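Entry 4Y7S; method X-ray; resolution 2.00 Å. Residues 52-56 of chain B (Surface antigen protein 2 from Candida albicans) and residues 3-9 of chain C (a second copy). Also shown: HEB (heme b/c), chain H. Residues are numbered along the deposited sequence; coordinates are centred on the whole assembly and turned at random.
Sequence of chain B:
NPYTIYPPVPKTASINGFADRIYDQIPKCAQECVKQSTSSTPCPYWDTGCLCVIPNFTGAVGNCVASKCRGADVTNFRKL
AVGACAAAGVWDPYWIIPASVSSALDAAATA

Chain B, residues 52-56: CVIPN
Chain C 3-9: YTIYPPV

Two copies of Surface antigen protein 2 meet here through apolar packing, with no hydrogen bond across the stretches. The contact is small, burying 210 Å² in total. In chain B, Ile54(B) (phi/psi -89/111) is the N-cap of the helix that starts at Pro55(B) (-66/-28). Val53(B) lies at -122/-6.

Chain C makes a type I beta turn from Tyr3(C) to Tyr6(C), with Thr4(C) at -80/-4 and Ile5(C) at -79/-4. A weak hydrogen bond from Tyr6(C) N to Tyr3(C) O, 3.3 Å, closes it. The chain then extends through Pro7(C) (-55/123) and Pro8(C) (-67/147), both C-gamma exo.

The backbones come nearest at Val53(B) and Pro7(C), CA to CA 5.3 Å. The CB and CG side of the Pro7(C) ring is the bump. Val53(B), chi1 m, points toward chain C and sets CG2 3.8 Å from Pro7(C) CB. Ile54(B), m/m, starts away, but its end returns: CD1 lies 4.4 Å from Pro7(C) CG. These contacts are carbon to carbon, with nothing to donate or accept. Val53(B) O lies 3.7 Å from Pro7(C) CA and 3.4 Å from Pro8(C) CD. Neither proline has a backbone NH to offer, so the oxygen meets carbon only. Pro55(B), C-gamma endo, sets CD 4.1 Å from Pro8(C) CD and CG 4.4 Å from Thr4(C) O.

Tyr3(C) and Tyr6(C), both chi1 m, each have heme over one ring face. Tyr3(C) OH is 3.1 Å from HEB C4C.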

# COMPACT_ATOMS: atom_id res chain seq x y z
N CYS B 52 3.96 -8.13 7.40
CA CYS B 52 4.70 -8.20 6.15
C CYS B 52 6.08 -7.52 6.18
O CYS B 52 6.90 -7.76 5.28
CB CYS B 52 3.88 -7.60 5.03
SG CYS B 52 2.46 -8.58 4.58
N VAL B 53 6.32 -6.68 7.18
CA VAL B 53 7.53 -5.84 7.19
C VAL B 53 8.44 -6.03 8.41
O VAL B 53 9.52 -5.46 8.46
CB VAL B 53 7.17 -4.33 7.07
CG1 VAL B 53 6.29 -4.10 5.85
CG2 VAL B 53 6.51 -3.78 8.35
N ILE B 54 8.01 -6.80 9.40
CA ILE B 54 8.85 -7.01 10.59
C ILE B 54 9.77 -8.20 10.36
O ILE B 54 9.30 -9.34 10.28
CB ILE B 54 8.01 -7.23 11.86
CG1 ILE B 54 7.13 -6.02 12.15
CG2 ILE B 54 8.90 -7.49 13.05
CD1 ILE B 54 7.88 -4.71 12.39
N PRO B 55 11.08 -7.96 10.22
CA PRO B 55 11.94 -9.04 9.74
C PRO B 55 12.07 -10.26 10.65
O PRO B 55 12.27 -11.35 10.12
CB PRO B 55 13.31 -8.37 9.57
CG PRO B 55 13.24 -7.11 10.35
CD PRO B 55 11.81 -6.68 10.34
N ASN B 56 11.95 -10.14 11.97
CA ASN B 56 12.04 -11.35 12.78
C ASN B 56 10.84 -12.27 12.53
O ASN B 56 10.97 -13.49 12.62
CB ASN B 56 12.22 -11.03 14.28
CG ASN B 56 10.92 -10.66 14.98
OD1 ASN B 56 10.75 -9.53 15.44
ND2 ASN B 56 9.98 -11.60 15.01
N TYR C 3 19.73 0.71 13.21
CA TYR C 3 18.51 0.92 12.44
C TYR C 3 17.90 -0.38 11.89
O TYR C 3 16.86 -0.35 11.25
CB TYR C 3 18.79 1.90 11.30
CG TYR C 3 19.28 3.25 11.78
CD1 TYR C 3 18.40 4.14 12.40
CD2 TYR C 3 20.60 3.67 11.59
CE1 TYR C 3 18.82 5.38 12.85
CE2 TYR C 3 21.03 4.92 12.03
CZ TYR C 3 20.13 5.77 12.66
OH TYR C 3 20.52 7.02 13.11
N THR C 4 18.50 -1.53 12.20
CA THR C 4 17.98 -2.81 11.68
C THR C 4 16.78 -3.35 12.46
O THR C 4 16.21 -4.37 12.08
CB THR C 4 19.08 -3.88 11.63
OG1 THR C 4 19.58 -4.13 12.94
CG2 THR C 4 20.22 -3.42 10.73
N ILE C 5 16.39 -2.68 13.54
CA ILE C 5 15.16 -3.02 14.25
C ILE C 5 13.91 -2.47 13.55
O ILE C 5 12.79 -2.75 13.97
CB ILE C 5 15.18 -2.49 15.70
CG1 ILE C 5 15.19 -0.96 15.73
CG2 ILE C 5 16.40 -3.03 16.45
CD1 ILE C 5 14.85 -0.36 17.10
N TYR C 6 14.10 -1.71 12.47
CA TYR C 6 12.98 -1.08 11.79
C TYR C 6 12.55 -1.77 10.51
O TYR C 6 13.33 -2.52 9.91
CB TYR C 6 13.32 0.37 11.47
CG TYR C 6 13.51 1.24 12.69
CD1 TYR C 6 12.44 1.49 13.55
CD2 TYR C 6 14.72 1.85 12.96
CE1 TYR C 6 12.60 2.30 14.65
CE2 TYR C 6 14.88 2.66 14.07
CZ TYR C 6 13.82 2.89 14.91
OH TYR C 6 13.96 3.69 16.02
N PRO C 7 11.31 -1.50 10.06
CA PRO C 7 10.88 -2.04 8.77
C PRO C 7 11.84 -1.64 7.65
O PRO C 7 12.06 -0.45 7.43
CB PRO C 7 9.51 -1.41 8.57
CG PRO C 7 9.00 -1.17 9.98
CD PRO C 7 10.22 -0.82 10.78
N PRO C 8 12.40 -2.64 6.93
CA PRO C 8 13.35 -2.29 5.88
C PRO C 8 12.67 -1.56 4.75
O PRO C 8 11.53 -1.88 4.43
CB PRO C 8 13.88 -3.65 5.41
CG PRO C 8 13.62 -4.58 6.55
CD PRO C 8 12.37 -4.09 7.17
N VAL C 9 13.38 -0.64 4.12
CA VAL C 9 12.86 0.13 3.00
C VAL C 9 13.85 0.02 1.86
O VAL C 9 15.03 -0.21 2.11
CB VAL C 9 12.64 1.60 3.36
CG1 VAL C 9 11.50 1.72 4.36
CG2 VAL C 9 13.91 2.23 3.93
FE HEB H . 17.70 5.72 9.38
CHA HEB H . 19.65 3.32 7.84
CHB HEB H . 15.08 3.56 9.48
CHC HEB H . 16.00 7.71 11.78
CHD HEB H . 20.31 7.75 9.69
NA HEB H . 17.45 3.81 8.81
C1A HEB H . 18.34 3.03 8.11
C2A HEB H . 17.68 1.82 7.69
C3A HEB H . 16.42 1.86 8.15
C4A HEB H . 16.24 3.13 8.86
CMA HEB H . 15.35 0.77 7.92
CAA HEB H . 18.37 0.70 6.90
CBA HEB H . 18.99 -0.27 7.92
CGA HEB H . 19.94 -1.27 7.31
O1A HEB H . 21.17 -1.14 7.52
O2A HEB H . 19.48 -2.21 6.62
NB HEB H . 15.92 5.64 10.45
C1B HEB H . 14.94 4.68 10.28
C2B HEB H . 13.78 5.04 11.07
C3B HEB H . 14.07 6.19 11.68
C4B HEB H . 15.40 6.57 11.32
CMB HEB H . 12.43 4.27 11.18
CAB HEB H . 13.24 7.06 12.65
CBB HEB H . 12.15 6.61 13.27
NC HEB H . 18.04 7.39 10.53
C1C HEB H . 17.27 8.09 11.44
C2C HEB H . 17.98 9.25 11.93
C3C HEB H . 19.18 9.22 11.33
C4C HEB H . 19.23 8.07 10.46
CMC HEB H . 17.42 10.27 12.96
CAC HEB H . 20.37 10.19 11.45
CBC HEB H . 20.25 11.41 11.97
ND HEB H . 19.66 5.51 8.89
C1D HEB H . 20.55 6.58 9.05
C2D HEB H . 21.78 6.28 8.37
C3D HEB H . 21.60 4.88 7.79
C4D HEB H . 20.26 4.50 8.16
CMD HEB H . 23.02 7.19 8.29
CAD HEB H . 22.62 4.06 6.95
CBD HEB H . 23.15 2.84 7.71
CGD HEB H . 24.24 3.20 8.70
O1D HEB H . 24.57 2.36 9.57
O2D HEB H . 24.79 4.33 8.65